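PDB 3FNR: arginine--tRNA ligase from Campylobacter jejuni, which catalyses the ATP-dependent attachment of L-arginine to its cognate tRNA, releasing AMP and diphosphate, as a monomeric class I aminoacyl-tRNA synthetase. Local coordinates for residues D401-L406 against K440-L445. The protein carries 1 engineered substitution. Residues are numbered along the deposited sequence; the frame is centred on the assembly and turned at random.
Sequences DYLKNL and KTAFSL
The phenyl ring of F443 receives L403 obliquely: methyl CD2 of the leucine stands 3.7 Å from CD2 of the ring and 3.9 Å from CE2 of that same F443 ring, and the methyl thus lies nearest the CD2-CE2 side of the ring. I340 and N341 of helix 336-353 also touch the F443 side chain, and I448 reaches it from a loop. The setting is the DALR anticodon-binding domain, an all-helical bundle, and here helices 398-416 and 425-445 pack against each other through apolar side chains. Between 401-406 and 440-445 the closest CA atoms are those of L403 and A442, 7.5 Å apart, a spacing consistent with the small side chain of A442. The second flat group, the phenol of Y402, packs on L383 and V386 of helix 383-393 and on S438 of helix 425-445, while its OH is hydrogen-bonded to the carbonyl oxygen of E379. Here a single branched residue, L403, serves two neighbours on the facing helix. Its side chain leaves the backbone with chi1 at -123°, away from the staggered positions; CD1 bears on A442 alone of the two, whereas CD2 touches both A442 and the F443 ring. No hydrogen bond joins the two segments; the contact is buried and apolar. CB of A442 is met by both branches of the fork, 3.7 Å from CD1 and 3.8 Å from CD2 of L403.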
loop_
_atom_site.group_PDB
_atom_site.type_symbol
_atom_site.label_atom_id
_atom_site.label_comp_id
_atom_site.label_asym_id
_atom_site.label_seq_id
_atom_site.Cartn_x
_atom_site.Cartn_y
_atom_site.Cartn_z
ATOM N N ASP A 401 1.707 -7.723 -14.747
ATOM C CA ASP A 401 1.682 -7.975 -16.201
ATOM C C ASP A 401 2.913 -8.740 -16.692
ATOM O O ASP A 401 2.791 -9.649 -17.515
ATOM C CB ASP A 401 1.569 -6.670 -16.991
ATOM C CG ASP A 401 0.200 -6.017 -16.871
ATOM O OD1 ASP A 401 0.065 -4.863 -17.340
ATOM O OD2 ASP A 401 -0.731 -6.638 -16.308
ATOM N N TYR A 402 4.085 -8.347 -16.191
ATOM C CA TYR A 402 5.350 -8.987 -16.529
ATOM C C TYR A 402 5.312 -10.445 -16.092
ATOM O O TYR A 402 5.680 -11.346 -16.846
ATOM C CB TYR A 402 6.522 -8.259 -15.841
ATOM C CG TYR A 402 7.842 -9.017 -15.884
ATOM C CD1 TYR A 402 8.670 -8.952 -16.998
ATOM C CD2 TYR A 402 8.253 -9.802 -14.808
ATOM C CE1 TYR A 402 9.878 -9.664 -17.048
ATOM C CE2 TYR A 402 9.447 -10.516 -14.848
ATOM C CZ TYR A 402 10.252 -10.447 -15.966
ATOM O OH TYR A 402 11.436 -11.148 -15.987
ATOM N N LEU A 403 4.860 -10.646 -14.859
ATOM C CA LEU A 403 4.873 -11.935 -14.207
ATOM C C LEU A 403 3.898 -12.901 -14.865
ATOM O O LEU A 403 4.222 -14.080 -15.050
ATOM C CB LEU A 403 4.509 -11.732 -12.748
ATOM C CG LEU A 403 5.460 -12.198 -11.650
ATOM C CD1 LEU A 403 6.921 -12.242 -12.089
ATOM C CD2 LEU A 403 5.269 -11.283 -10.467
ATOM N N LYS A 404 2.711 -12.392 -15.201
ATOM C CA LYS A 404 1.698 -13.129 -15.956
ATOM C C LYS A 404 2.256 -13.691 -17.255
ATOM O O LYS A 404 2.132 -14.885 -17.531
ATOM C CB LYS A 404 0.524 -12.214 -16.302
ATOM C CG LYS A 404 -0.721 -12.438 -15.486
ATOM C CD LYS A 404 -1.945 -11.803 -16.161
ATOM C CE LYS A 404 -1.790 -10.289 -16.345
ATOM N NZ LYS A 404 -3.000 -9.660 -16.955
ATOM N N ASN A 405 2.865 -12.815 -18.048
ATOM C CA ASN A 405 3.424 -13.199 -19.329
ATOM C C ASN A 405 4.613 -14.144 -19.183
ATOM O O ASN A 405 4.754 -15.084 -19.956
ATOM C CB ASN A 405 3.803 -11.961 -20.136
ATOM C CG ASN A 405 2.597 -11.111 -20.501
ATOM O OD1 ASN A 405 1.514 -11.627 -20.796
ATOM N ND2 ASN A 405 2.783 -9.797 -20.489
ATOM N N LEU A 406 5.450 -13.905 -18.181
ATOM C CA LEU A 406 6.604 -14.768 -17.928
ATOM C C LEU A 406 6.186 -16.174 -17.502
ATOM O O LEU A 406 6.814 -17.161 -17.908
ATOM C CB LEU A 406 7.508 -14.146 -16.870
ATOM C CG LEU A 406 8.784 -14.873 -16.424
ATOM C CD1 LEU A 406 9.770 -15.039 -17.568
ATOM C CD2 LEU A 406 9.430 -14.108 -15.303
ATOM N N LYS A 440 10.520 -14.873 -8.200
ATOM C CA LYS A 440 10.777 -14.632 -6.780
ATOM C C LYS A 440 11.063 -13.160 -6.471
ATOM O O LYS A 440 10.470 -12.592 -5.553
ATOM C CB LYS A 440 11.941 -15.512 -6.308
ATOM C CG LYS A 440 12.325 -15.312 -4.856
ATOM C CD LYS A 440 12.905 -16.582 -4.275
ATOM C CE LYS A 440 14.404 -16.510 -4.156
ATOM N NZ LYS A 440 14.766 -15.883 -2.859
ATOM N N THR A 441 11.974 -12.561 -7.235
ATOM C CA THR A 441 12.304 -11.149 -7.099
ATOM C C THR A 441 11.061 -10.261 -7.246
ATOM O O THR A 441 10.700 -9.559 -6.305
ATOM C CB THR A 441 13.408 -10.734 -8.095
ATOM O OG1 THR A 441 14.573 -11.544 -7.870
ATOM C CG2 THR A 441 13.769 -9.255 -7.938
ATOM N N ALA A 442 10.396 -10.326 -8.399
ATOM C CA ALA A 442 9.238 -9.474 -8.675
ATOM C C ALA A 442 8.123 -9.667 -7.647
ATOM O O ALA A 442 7.567 -8.680 -7.142
ATOM C CB ALA A 442 8.717 -9.720 -10.075
ATOM N N PHE A 443 7.819 -10.931 -7.342
ATOM C CA PHE A 443 6.839 -11.283 -6.308
ATOM C C PHE A 443 7.166 -10.670 -4.949
ATOM O O PHE A 443 6.270 -10.185 -4.272
ATOM C CB PHE A 443 6.718 -12.800 -6.141
ATOM C CG PHE A 443 5.440 -13.388 -6.677
ATOM C CD1 PHE A 443 5.264 -14.768 -6.697
ATOM C CD2 PHE A 443 4.411 -12.580 -7.151
ATOM C CE1 PHE A 443 4.088 -15.331 -7.175
ATOM C CE2 PHE A 443 3.237 -13.132 -7.634
ATOM C CZ PHE A 443 3.069 -14.508 -7.645
ATOM N N SER A 444 8.438 -10.696 -4.549
ATOM C CA SER A 444 8.829 -10.175 -3.229
ATOM C C SER A 444 8.588 -8.672 -3.094
ATOM O O SER A 444 8.306 -8.182 -1.994
ATOM C CB SER A 444 10.285 -10.518 -2.897
ATOM O OG SER A 444 11.184 -9.756 -3.678
ATOM N N LEU A 445 8.674 -7.957 -4.218
ATOM C CA LEU A 445 8.392 -6.515 -4.263
ATOM C C LEU A 445 6.900 -6.237 -4.153
ATOM O O LEU A 445 6.490 -5.110 -3.861
ATOM C CB LEU A 445 8.956 -5.888 -5.547
ATOM C CG LEU A 445 10.461 -6.041 -5.774
ATOM C CD1 LEU A 445 10.896 -5.367 -7.080
ATOM C CD2 LEU A 445 11.272 -5.499 -4.581
#